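PDB 2V8T: manganese-containing pseudocatalase from Thermus thermophilus, which catalyses the disproportionation of hydrogen peroxide to water and oxygen at a dimanganese centre, as a manganese catalase. Local coordinates for the interface of chains A and B and the interface of chains A and C. Residues are numbered along the deposited sequence; one frame, centred on the assembly and turned at random. Chains: chain A/B/C, Manganese-containing pseudocatalase.

Three patches of chain A are described, on a deposited assembly of six copies. Contacts 1 and 2 belong to one two-fold symmetric interface with chain B, their C-alpha centres about 20 Å apart; contact 1 has a separate twin with the chains exchanged, whereas contact 2 straddles the axis and brings the same residues of both chains together. Contact 3 faces chain C, its C-alpha centre about 24 Å from that of contact 1 and about 20 Å from that of contact 2. The chain A segment 119-135, a loop running into the 3-10 helix 135-137, serves all three, so it probably links the two neighbours of chain A.

Contact 1: the interface of chains A and B. Residues chain A 119-122, 273-277, 281-283; chain B 51, 141-144.
B:Arg51 enters a cradle of chain A backbone carbonyls at this A-B interface and buries 141 Å² there. Its NH1 donates to A:Gly275 O at 2.8 Å, nearly straight (164° at H); the oxygen lies in the guanidinium plane, although the N-H reaches it from above the carbonyl plane. NH2 gives a more bent bond to A:Gly120 O at 2.9 Å, with a weak one to A:Ala121 O. One guanidinium face carries A:Ala274 CB, 3.6 Å above the plane and toward the rim, while A:Ala282 CB touches CD and A:Pro283 crosses the extended aliphatic stem at about a right angle. An alanine in place of B:Arg51 would remove the guanidinium and would probably leave these carbonyls without their cross-chain donors. B:Leu144 N, at the start of helix 144-166, donates to A:Pro283 O on a lone pair. Beside it B:Asn143, its CG anti to the backbone N (chi1 -179°), points ND2 at A:Phe281 O, 2.8 Å away. The shell then widens through water: NE of the arginine shares water 2 with A:Asn122 ND2, and NH2 shares water 1 with A:Asp277 OD2. Behind the first shell, A:Asp273 OD1 accepts from A:Gly275 N, and B:Ser141 OG from B:Asn143 N at 3.0 Å.

Contact 2: the interface of chains A and B. Residues chain A 37, 40-41, 74, 125, 133-135; chain B 37, 40-41, 45, 133-135, 138.
Tip-to-tip methionines, crossed tryptophans and a valine capping a tyrosine face make up this part of the two-fold A-B interface. A:Val125 CG2 sits over the centre of the B:Tyr45 ring, 3.5 Å from the centroid, a CH-pi contact reached with CG2 anti to the carbonyl carbon. The tyrosine's far end meets A:Met37 tip to tip, its phenol OH 3.2 Å from SD. The bend at chi2 (-75°) puts SD there, and the chi3 bend (-72°) turns CE toward B:Met41 SD, 3.8 Å away. B:Met37 bends likewise and brings CE to A:Met41 SD at 3.6 Å; the two Met41 methyls lie too close to interpret. A:Trp133 and B:Trp133 cross at about a right angle, CE3 to CE3 at 3.8 Å, each meeting the other at its ring edge. Within each chain, Met37 CB lies 3.4 Å above one tryptophan face, which would limit ring rotation. Backbone bonds fix the register: B:Gly135 N donates to A:Trp133 O at 2.8 Å, matched by the exchanged bond, around an antiparallel Asn134 bridge. The methionines and tyrosine come from helix 36-49, which also carries the manganese ligand Glu36 next to Met37; A:Val125 and the tryptophans come from loops, the latter leading into the 3-10 helices 135-137.

Contact 3: the interface of chains A and C. Residues chain A 25, 28, 111, 128-129, 165, 168; chain C 107-108, 110-114, 117.
At the A-C interface, a polar arginine lock lies beside a close-fitting, largely apolar patch. In the directly packed part, A:Met168 crosses C:Ile117 at about a right angle, SD to CG1 at 3.6 Å, and its chi3 bend (64°) turns CE toward the backbone of C:Ala107 and C:Lys108. C:Ile117 CD1 also reaches A:Val165 CG2 obliquely and A:Ala128 CB, both at 3.9 Å. A:Met129, bent at chi2 and chi3, lays CG on C:Ala114 CB and carries CE across to the C:Asn112 amide carbon CG. A:Arg111 supplies the polar half. Its NH2 donates to C:Arg111 O at 2.9 Å and 166° at H, with that oxygen in the guanidinium plane; NE donates to C:Val110 O at 2.8 Å, nearly along the C=O axis but more bent at H. C:Ala113 CB covers one guanidinium face near its rim. Within chain A, NH1 and NH2 grip A:Ala128 O end-on, fixing the rotation of the head. Looser is the water-mediated part: NH1 reaches C:Lys108 O through water 4, while the arginine CD touches that oxygen directly at 3.3 Å. In the fold, chain C contributes the 3-10 helix 105-109, the following loop and helix 114-117, which meet the C-terminal end of chain A's helix 144-166 and the loops carrying A:Arg111, A:Met129 and A:Met168.

Contact 1: the interface of chains A and B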
loop_
_atom_site.group_PDB
_atom_site.type_symbol
_atom_site.label_atom_id
_atom_site.label_comp_id
_atom_site.label_asym_id
_atom_site.label_seq_id
_atom_site.Cartn_x
_atom_site.Cartn_y
_atom_site.Cartn_z
ATOM N N GLY A 119 2.771 -4.659 -18.825
ATOM C CA GLY A 119 3.648 -5.601 -19.468
ATOM C C GLY A 119 3.395 -5.622 -20.961
ATOM O O GLY A 119 2.310 -5.290 -21.436
ATOM N N GLY A 120 4.380 -6.078 -21.722
ATOM C CA GLY A 120 4.201 -6.381 -23.115
ATOM C C GLY A 120 3.801 -7.850 -23.288
ATOM O O GLY A 120 4.542 -8.641 -23.868
ATOM N N ALA A 121 2.631 -8.196 -22.709
ATOM C CA ALA A 121 2.235 -9.606 -22.583
ATOM C C ALA A 121 3.370 -10.400 -21.900
ATOM O O ALA A 121 3.863 -11.394 -22.438
ATOM C CB ALA A 121 1.789 -10.221 -23.877
ATOM N N ASN A 122 3.769 -9.958 -20.707
ATOM C CA ASN A 122 4.854 -10.613 -19.975
ATOM C C ASN A 122 4.572 -10.540 -18.468
ATOM O O ASN A 122 3.700 -9.821 -17.989
ATOM C CB ASN A 122 6.224 -10.048 -20.355
ATOM C CG ASN A 122 6.411 -8.562 -20.192
ATOM O OD1 ASN A 122 6.222 -8.012 -19.004
ATOM N ND2 ASN A 122 6.717 -7.855 -21.189
ATOM N N ASP A 273 11.902 -17.870 -24.935
ATOM C CA ASP A 273 11.802 -16.608 -25.675
ATOM C C ASP A 273 10.401 -16.548 -26.281
ATOM O O ASP A 273 10.038 -17.347 -27.158
ATOM C CB ASP A 273 12.890 -16.565 -26.745
ATOM C CG ASP A 273 12.926 -15.274 -27.551
ATOM O OD1 ASP A 273 12.002 -14.471 -27.524
ATOM O OD2 ASP A 273 13.975 -15.087 -28.240
ATOM N N ALA A 274 9.616 -15.566 -25.841
ATOM C CA ALA A 274 8.230 -15.427 -26.276
ATOM C C ALA A 274 8.060 -14.964 -27.703
ATOM O O ALA A 274 6.913 -15.016 -28.180
ATOM C CB ALA A 274 7.489 -14.449 -25.344
ATOM N N GLY A 275 9.128 -14.538 -28.368
ATOM C CA GLY A 275 9.002 -14.137 -29.744
ATOM C C GLY A 275 8.398 -12.773 -29.915
ATOM O O GLY A 275 8.245 -11.989 -28.968
ATOM N N HIS A 276 8.021 -12.444 -31.145
ATOM C CA HIS A 276 7.472 -11.128 -31.460
ATOM C C HIS A 276 5.982 -11.089 -31.157
ATOM O O HIS A 276 5.243 -11.979 -31.550
ATOM C CB HIS A 276 7.724 -10.855 -32.938
ATOM C CG HIS A 276 7.302 -9.516 -33.425
ATOM N ND1 HIS A 276 6.926 -9.355 -34.752
ATOM C CD2 HIS A 276 7.206 -8.305 -32.801
ATOM C CE1 HIS A 276 6.626 -8.077 -34.887
ATOM N NE2 HIS A 276 6.768 -7.414 -33.733
ATOM N N ASP A 277 5.534 -10.012 -30.517
ATOM C CA ASP A 277 4.119 -9.681 -30.376
ATOM C C ASP A 277 3.964 -8.233 -30.821
ATOM O O ASP A 277 4.256 -7.288 -30.074
ATOM C CB ASP A 277 3.630 -9.921 -28.936
ATOM C CG ASP A 277 2.138 -9.723 -28.742
ATOM O OD1 ASP A 277 1.555 -8.904 -29.511
ATOM O OD2 ASP A 277 1.585 -10.332 -27.787
ATOM N N PHE A 281 4.133 -4.273 -29.245
ATOM C CA PHE A 281 5.330 -3.522 -29.588
ATOM C C PHE A 281 6.591 -4.163 -28.957
ATOM O O PHE A 281 7.510 -3.473 -28.551
ATOM C CB PHE A 281 5.221 -2.038 -29.254
ATOM C CG PHE A 281 3.857 -1.476 -29.538
ATOM C CD1 PHE A 281 3.390 -1.427 -30.834
ATOM C CD2 PHE A 281 2.983 -1.090 -28.522
ATOM C CE1 PHE A 281 2.098 -1.002 -31.130
ATOM C CE2 PHE A 281 1.694 -0.676 -28.817
ATOM C CZ PHE A 281 1.258 -0.627 -30.128
ATOM N N ALA A 282 6.586 -5.509 -28.935
ATOM C CA ALA A 282 7.560 -6.242 -28.100
ATOM C C ALA A 282 8.235 -7.300 -28.979
ATOM O O ALA A 282 7.546 -8.200 -29.471
ATOM C CB ALA A 282 6.827 -6.846 -26.910
ATOM N N PRO A 283 9.532 -7.209 -29.229
ATOM C CA PRO A 283 10.487 -6.228 -28.666
ATOM C C PRO A 283 10.448 -4.870 -29.366
ATOM O O PRO A 283 11.047 -3.909 -28.863
ATOM C CB PRO A 283 11.841 -6.925 -28.902
ATOM C CG PRO A 283 11.631 -7.734 -30.164
ATOM C CD PRO A 283 10.215 -8.208 -30.085
ATOM N N ARG B 51 12.320 -10.506 -25.298
ATOM C CA ARG B 51 11.937 -11.120 -26.579
ATOM C C ARG B 51 13.064 -10.854 -27.575
ATOM O O ARG B 51 13.558 -9.733 -27.717
ATOM C CB ARG B 51 10.645 -10.541 -27.093
ATOM C CG ARG B 51 9.455 -10.907 -26.209
ATOM C CD ARG B 51 8.304 -9.974 -26.500
ATOM N NE ARG B 51 7.120 -10.206 -25.684
ATOM C CZ ARG B 51 6.128 -10.986 -26.014
ATOM N NH1 ARG B 51 6.132 -11.681 -27.144
ATOM N NH2 ARG B 51 5.074 -11.111 -25.209
ATOM N N SER B 141 8.339 -3.458 -19.925
ATOM C CA SER B 141 7.340 -3.184 -20.946
ATOM C C SER B 141 7.391 -4.133 -22.116
ATOM O O SER B 141 6.490 -4.136 -22.965
ATOM C CB SER B 141 7.554 -1.772 -21.525
ATOM O OG SER B 141 8.688 -1.692 -22.392
ATOM N N GLY B 142 8.473 -4.878 -22.266
ATOM C CA GLY B 142 8.705 -5.716 -23.438
ATOM C C GLY B 142 9.279 -4.971 -24.641
ATOM O O GLY B 142 9.718 -5.658 -25.583
ATOM N N ASN B 143 9.262 -3.648 -24.659
ATOM C CA ASN B 143 9.809 -2.854 -25.782
ATOM C C ASN B 143 11.240 -2.481 -25.419
ATOM O O ASN B 143 11.499 -1.843 -24.409
ATOM C CB ASN B 143 8.957 -1.616 -25.995
ATOM C CG ASN B 143 9.462 -0.758 -27.156
ATOM O OD1 ASN B 143 10.343 0.080 -27.000
ATOM N ND2 ASN B 143 8.907 -1.008 -28.347
ATOM N N LEU B 144 12.197 -2.964 -26.251
ATOM C CA LEU B 144 13.613 -2.863 -25.893
ATOM C C LEU B 144 14.036 -1.402 -25.687
ATOM O O LEU B 144 14.695 -1.075 -24.691
ATOM C CB LEU B 144 14.459 -3.521 -26.967
ATOM C CG LEU B 144 15.973 -3.443 -26.711
ATOM C CD1 LEU B 144 16.362 -4.021 -25.373
ATOM C CD2 LEU B 144 16.727 -4.154 -27.851
HETATM O O HOH W 1 2.777 -12.328 -26.489
HETATM O O HOH W 2 8.020 -9.243 -23.214
#

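Contact 2: the interface of chains A and B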
loop_
_atom_site.group_PDB
_atom_site.type_symbol
_atom_site.label_atom_id
_atom_site.label_comp_id
_atom_site.label_asym_id
_atom_site.label_seq_id
_atom_site.Cartn_x
_atom_site.Cartn_y
_atom_site.Cartn_z
ATOM N N MET A 37 9.170 -15.119 -5.145
ATOM C CA MET A 37 9.823 -13.891 -4.689
ATOM C C MET A 37 9.986 -13.881 -3.178
ATOM O O MET A 37 10.967 -13.360 -2.663
ATOM C CB MET A 37 9.062 -12.639 -5.126
ATOM C CG MET A 37 9.180 -12.278 -6.532
ATOM S SD MET A 37 10.815 -11.538 -6.921
ATOM C CE MET A 37 10.690 -9.929 -6.131
ATOM N N LEU A 40 12.657 -16.559 -2.046
ATOM C CA LEU A 40 13.922 -15.954 -2.447
ATOM C C LEU A 40 14.339 -14.880 -1.481
ATOM O O LEU A 40 15.473 -14.874 -0.960
ATOM C CB LEU A 40 13.791 -15.367 -3.844
ATOM C CG LEU A 40 14.942 -14.477 -4.274
ATOM C CD1 LEU A 40 16.268 -15.212 -4.298
ATOM C CD2 LEU A 40 14.616 -13.851 -5.641
ATOM N N MET A 41 13.493 -13.851 -1.287
ATOM C CA MET A 41 13.962 -12.678 -0.579
ATOM C C MET A 41 14.083 -12.932 0.919
ATOM O O MET A 41 14.956 -12.346 1.583
ATOM C CB MET A 41 13.027 -11.514 -0.891
ATOM C CG MET A 41 13.121 -11.042 -2.368
ATOM S SD MET A 41 14.625 -10.028 -2.653
ATOM C CE MET A 41 14.913 -10.165 -4.432
ATOM N N ILE A 74 12.321 -18.011 -9.260
ATOM C CA ILE A 74 11.615 -16.862 -9.830
ATOM C C ILE A 74 11.758 -16.889 -11.337
ATOM O O ILE A 74 10.824 -16.564 -12.081
ATOM C CB ILE A 74 11.979 -15.484 -9.208
ATOM C CG1 ILE A 74 13.414 -15.051 -9.398
ATOM C CG2 ILE A 74 11.575 -15.443 -7.741
ATOM C CD1 ILE A 74 13.624 -13.537 -9.178
ATOM N N VAL A 125 5.684 -8.235 -11.337
ATOM C CA VAL A 125 6.147 -8.571 -9.968
ATOM C C VAL A 125 4.959 -8.461 -8.984
ATOM O O VAL A 125 4.858 -7.537 -8.173
ATOM C CB VAL A 125 7.338 -7.699 -9.563
ATOM C CG1 VAL A 125 7.970 -8.297 -8.297
ATOM C CG2 VAL A 125 8.378 -7.624 -10.669
ATOM N N TRP A 133 4.274 -7.442 -5.272
ATOM C CA TRP A 133 5.055 -8.020 -4.195
ATOM C C TRP A 133 5.614 -6.905 -3.313
ATOM O O TRP A 133 5.978 -5.842 -3.815
ATOM C CB TRP A 133 6.220 -8.847 -4.794
ATOM C CG TRP A 133 6.972 -9.634 -3.770
ATOM C CD1 TRP A 133 6.639 -10.879 -3.317
ATOM C CD2 TRP A 133 8.119 -9.236 -3.014
ATOM N NE1 TRP A 133 7.512 -11.282 -2.345
ATOM C CE2 TRP A 133 8.425 -10.287 -2.119
ATOM C CE3 TRP A 133 8.922 -8.080 -2.994
ATOM C CZ2 TRP A 133 9.476 -10.226 -1.230
ATOM C CZ3 TRP A 133 9.989 -8.006 -2.115
ATOM C CH2 TRP A 133 10.253 -9.072 -1.237
ATOM N N ASN A 134 5.711 -7.136 -2.004
ATOM C CA ASN A 134 6.175 -6.122 -1.114
ATOM C C ASN A 134 7.159 -6.687 -0.103
ATOM O O ASN A 134 7.078 -7.832 0.324
ATOM C CB ASN A 134 5.270 -5.116 -0.584
ATOM C CG ASN A 134 4.576 -5.647 0.572
ATOM O OD1 ASN A 134 5.109 -5.650 1.658
ATOM N ND2 ASN A 134 3.379 -6.141 0.392
ATOM N N GLY A 135 8.100 -5.825 0.298
ATOM C CA GLY A 135 9.143 -6.222 1.227
ATOM C C GLY A 135 8.724 -6.631 2.586
ATOM O O GLY A 135 9.504 -7.243 3.322
ATOM N N MET B 37 17.554 -2.747 -4.865
ATOM C CA MET B 37 16.477 -3.691 -5.153
ATOM C C MET B 37 15.788 -3.334 -6.465
ATOM O O MET B 37 15.351 -4.216 -7.214
ATOM C CB MET B 37 15.441 -3.681 -4.034
ATOM C CG MET B 37 15.902 -4.411 -2.845
ATOM S SD MET B 37 15.833 -6.239 -3.067
ATOM C CE MET B 37 14.077 -6.484 -3.305
ATOM N N LEU B 40 18.182 -4.042 -9.517
ATOM C CA LEU B 40 18.183 -5.499 -9.604
ATOM C C LEU B 40 16.912 -6.026 -10.264
ATOM O O LEU B 40 16.950 -6.802 -11.210
ATOM C CB LEU B 40 18.315 -6.109 -8.208
ATOM C CG LEU B 40 18.038 -7.617 -8.120
ATOM C CD1 LEU B 40 19.015 -8.419 -8.983
ATOM C CD2 LEU B 40 18.103 -8.046 -6.644
ATOM N N MET B 41 15.743 -5.688 -9.677
ATOM C CA MET B 41 14.527 -6.360 -10.116
ATOM C C MET B 41 14.062 -5.890 -11.474
ATOM O O MET B 41 13.485 -6.651 -12.255
ATOM C CB MET B 41 13.448 -6.266 -9.039
ATOM C CG MET B 41 13.798 -7.059 -7.791
ATOM S SD MET B 41 13.777 -8.843 -8.110
ATOM C CE MET B 41 14.447 -9.496 -6.646
ATOM N N TYR B 45 13.728 -8.887 -14.193
ATOM C CA TYR B 45 12.491 -9.193 -14.887
ATOM C C TYR B 45 12.583 -8.853 -16.371
ATOM O O TYR B 45 12.069 -9.608 -17.195
ATOM C CB TYR B 45 11.280 -8.518 -14.207
ATOM C CG TYR B 45 10.807 -9.323 -13.009
ATOM C CD1 TYR B 45 9.806 -10.245 -13.157
ATOM C CD2 TYR B 45 11.458 -9.251 -11.782
ATOM C CE1 TYR B 45 9.414 -11.025 -12.091
ATOM C CE2 TYR B 45 11.104 -10.038 -10.715
ATOM C CZ TYR B 45 10.063 -10.926 -10.894
ATOM O OH TYR B 45 9.638 -11.707 -9.844
ATOM N N TRP B 133 9.928 -1.998 0.010
ATOM C CA TRP B 133 10.095 -2.066 -1.430
ATOM C C TRP B 133 8.870 -2.723 -2.049
ATOM O O TRP B 133 8.321 -3.657 -1.489
ATOM C CB TRP B 133 11.359 -2.884 -1.747
ATOM C CG TRP B 133 11.743 -2.838 -3.211
ATOM C CD1 TRP B 133 12.491 -1.872 -3.815
ATOM C CD2 TRP B 133 11.337 -3.729 -4.231
ATOM N NE1 TRP B 133 12.571 -2.112 -5.170
ATOM C CE2 TRP B 133 11.867 -3.249 -5.449
ATOM C CE3 TRP B 133 10.543 -4.890 -4.260
ATOM C CZ2 TRP B 133 11.645 -3.879 -6.662
ATOM C CZ3 TRP B 133 10.351 -5.522 -5.485
ATOM C CH2 TRP B 133 10.882 -5.005 -6.667
ATOM N N ASN B 134 8.485 -2.279 -3.238
ATOM C CA ASN B 134 7.298 -2.825 -3.876
ATOM C C ASN B 134 7.554 -3.086 -5.360
ATOM O O ASN B 134 8.289 -2.367 -6.045
ATOM C CB ASN B 134 5.959 -2.294 -3.521
ATOM C CG ASN B 134 5.655 -1.186 -4.353
ATOM O OD1 ASN B 134 5.179 -1.380 -5.459
ATOM N ND2 ASN B 134 5.874 0.022 -3.855
ATOM N N GLY B 135 6.881 -4.119 -5.866
ATOM C CA GLY B 135 7.047 -4.535 -7.254
ATOM C C GLY B 135 6.601 -3.546 -8.273
ATOM O O GLY B 135 6.976 -3.693 -9.457
ATOM N N VAL B 138 9.217 -1.783 -10.557
ATOM C CA VAL B 138 9.757 -2.461 -11.750
ATOM C C VAL B 138 8.989 -2.025 -12.976
ATOM O O VAL B 138 7.736 -1.990 -12.979
ATOM C CB VAL B 138 9.689 -4.000 -11.548
ATOM C CG1 VAL B 138 9.989 -4.743 -12.854
ATOM C CG2 VAL B 138 10.660 -4.401 -10.443
HETATM O O HOH W 3 5.913 -5.399 -11.655
#

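Contact 3: the interface of chains A and C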
loop_
_atom_site.group_PDB
_atom_site.type_symbol
_atom_site.label_atom_id
_atom_site.label_comp_id
_atom_site.label_asym_id
_atom_site.label_seq_id
_atom_site.Cartn_x
_atom_site.Cartn_y
_atom_site.Cartn_z
ATOM N N ALA A 25 -3.232 -16.739 -12.614
ATOM C CA ALA A 25 -3.227 -17.597 -11.440
ATOM C C ALA A 25 -1.770 -17.946 -11.027
ATOM O O ALA A 25 -1.411 -17.917 -9.861
ATOM C CB ALA A 25 -4.022 -18.879 -11.716
ATOM N N ALA A 28 0.384 -15.889 -8.627
ATOM C CA ALA A 28 0.448 -16.082 -7.180
ATOM C C ALA A 28 1.751 -16.736 -6.738
ATOM O O ALA A 28 2.249 -16.486 -5.639
ATOM C CB ALA A 28 -0.718 -16.955 -6.684
ATOM N N ARG A 111 -8.757 -11.533 -16.490
ATOM C CA ARG A 111 -8.607 -11.073 -15.104
ATOM C C ARG A 111 -7.533 -9.988 -14.992
ATOM O O ARG A 111 -7.752 -8.946 -14.348
ATOM C CB ARG A 111 -8.274 -12.214 -14.169
ATOM C CG ARG A 111 -9.410 -13.230 -13.989
ATOM C CD ARG A 111 -9.034 -14.324 -13.001
ATOM N NE ARG A 111 -8.943 -13.810 -11.630
ATOM C CZ ARG A 111 -7.833 -13.585 -10.946
ATOM N NH1 ARG A 111 -6.664 -14.060 -11.322
ATOM N NH2 ARG A 111 -7.936 -12.872 -9.816
ATOM N N ALA A 128 -1.796 -13.046 -7.848
ATOM C CA ALA A 128 -2.967 -13.435 -8.617
ATOM C C ALA A 128 -4.109 -12.427 -8.569
ATOM O O ALA A 128 -5.072 -12.599 -9.337
ATOM C CB ALA A 128 -3.494 -14.814 -8.158
ATOM N N MET A 129 -4.025 -11.402 -7.753
ATOM C CA MET A 129 -4.998 -10.324 -7.705
ATOM C C MET A 129 -4.409 -9.021 -8.272
ATOM O O MET A 129 -5.008 -7.968 -8.111
ATOM C CB MET A 129 -5.529 -10.107 -6.294
ATOM C CG MET A 129 -6.251 -11.310 -5.739
ATOM S SD MET A 129 -7.734 -11.792 -6.606
ATOM C CE MET A 129 -8.840 -10.512 -6.019
ATOM N N VAL A 165 -2.972 -23.833 -7.228
ATOM C CA VAL A 165 -2.874 -23.333 -8.590
ATOM C C VAL A 165 -2.813 -24.509 -9.562
ATOM O O VAL A 165 -3.406 -24.468 -10.654
ATOM C CB VAL A 165 -1.676 -22.388 -8.739
ATOM C CG1 VAL A 165 -1.432 -22.015 -10.203
ATOM C CG2 VAL A 165 -1.918 -21.107 -7.927
ATOM N N MET A 168 -6.102 -25.545 -10.612
ATOM C CA MET A 168 -6.810 -24.581 -11.429
ATOM C C MET A 168 -6.398 -24.638 -12.903
ATOM O O MET A 168 -7.150 -24.137 -13.736
ATOM C CB MET A 168 -6.562 -23.144 -10.869
ATOM C CG MET A 168 -7.084 -22.940 -9.464
ATOM S SD MET A 168 -6.441 -21.419 -8.639
ATOM C CE MET A 168 -7.145 -20.100 -9.718
ATOM N N ALA C 107 -12.094 -21.802 -10.902
ATOM C CA ALA C 107 -11.554 -20.680 -10.152
ATOM C C ALA C 107 -10.538 -19.891 -10.954
ATOM O O ALA C 107 -10.256 -18.734 -10.628
ATOM C CB ALA C 107 -10.955 -21.166 -8.848
ATOM N N LYS C 108 -9.993 -20.476 -12.031
ATOM C CA LYS C 108 -9.093 -19.761 -12.895
ATOM C C LYS C 108 -9.737 -18.499 -13.470
ATOM O O LYS C 108 -9.035 -17.535 -13.822
ATOM C CB LYS C 108 -8.621 -20.706 -14.049
ATOM C CG LYS C 108 -7.385 -20.225 -14.770
ATOM C CD LYS C 108 -7.059 -21.105 -15.949
ATOM C CE LYS C 108 -7.938 -20.878 -17.101
ATOM N NZ LYS C 108 -7.564 -21.619 -18.373
ATOM N N VAL C 110 -12.710 -16.785 -12.251
ATOM C CA VAL C 110 -13.532 -15.941 -11.389
ATOM C C VAL C 110 -12.809 -14.630 -11.114
ATOM O O VAL C 110 -11.610 -14.501 -11.335
ATOM C CB VAL C 110 -13.892 -16.678 -10.072
ATOM C CG1 VAL C 110 -14.669 -17.958 -10.376
ATOM C CG2 VAL C 110 -12.689 -16.891 -9.169
ATOM N N ARG C 111 -13.538 -13.646 -10.587
ATOM C CA ARG C 111 -12.906 -12.360 -10.271
ATOM C C ARG C 111 -11.815 -12.524 -9.208
ATOM O O ARG C 111 -10.700 -11.995 -9.361
ATOM C CB ARG C 111 -13.919 -11.339 -9.803
ATOM C CG ARG C 111 -14.903 -10.888 -10.891
ATOM C CD ARG C 111 -15.863 -9.826 -10.375
ATOM N NE ARG C 111 -15.178 -8.554 -10.120
ATOM C CZ ARG C 111 -14.867 -8.051 -8.935
ATOM N NH1 ARG C 111 -15.387 -8.511 -7.816
ATOM N NH2 ARG C 111 -14.017 -7.016 -8.906
ATOM N N ASN C 112 -12.156 -13.220 -8.128
ATOM C CA ASN C 112 -11.300 -13.305 -6.947
ATOM C C ASN C 112 -10.714 -14.711 -6.836
ATOM O O ASN C 112 -11.306 -15.629 -6.271
ATOM C CB ASN C 112 -12.060 -12.903 -5.681
ATOM C CG ASN C 112 -11.180 -12.865 -4.469
ATOM O OD1 ASN C 112 -10.178 -13.588 -4.384
ATOM N ND2 ASN C 112 -11.544 -12.052 -3.471
ATOM N N ALA C 113 -9.542 -14.894 -7.437
ATOM C CA ALA C 113 -8.840 -16.162 -7.344
ATOM C C ALA C 113 -8.229 -16.352 -5.942
ATOM O O ALA C 113 -7.974 -17.501 -5.555
ATOM C CB ALA C 113 -7.744 -16.245 -8.437
ATOM N N ALA C 114 -7.950 -15.280 -5.223
ATOM C CA ALA C 114 -7.362 -15.382 -3.894
ATOM C C ALA C 114 -8.228 -16.211 -2.949
ATOM O O ALA C 114 -7.685 -16.914 -2.099
ATOM C CB ALA C 114 -7.090 -14.010 -3.310
ATOM N N ILE C 117 -6.855 -19.652 -3.599
ATOM C CA ILE C 117 -5.404 -19.851 -3.475
ATOM C C ILE C 117 -4.945 -19.526 -2.057
ATOM O O ILE C 117 -4.451 -20.384 -1.342
ATOM C CB ILE C 117 -4.632 -19.032 -4.537
ATOM C CG1 ILE C 117 -5.065 -19.388 -5.962
ATOM C CG2 ILE C 117 -3.125 -19.219 -4.314
ATOM C CD1 ILE C 117 -4.548 -18.430 -7.015
HETATM O O HOH W 4 -6.609 -16.610 -12.735
#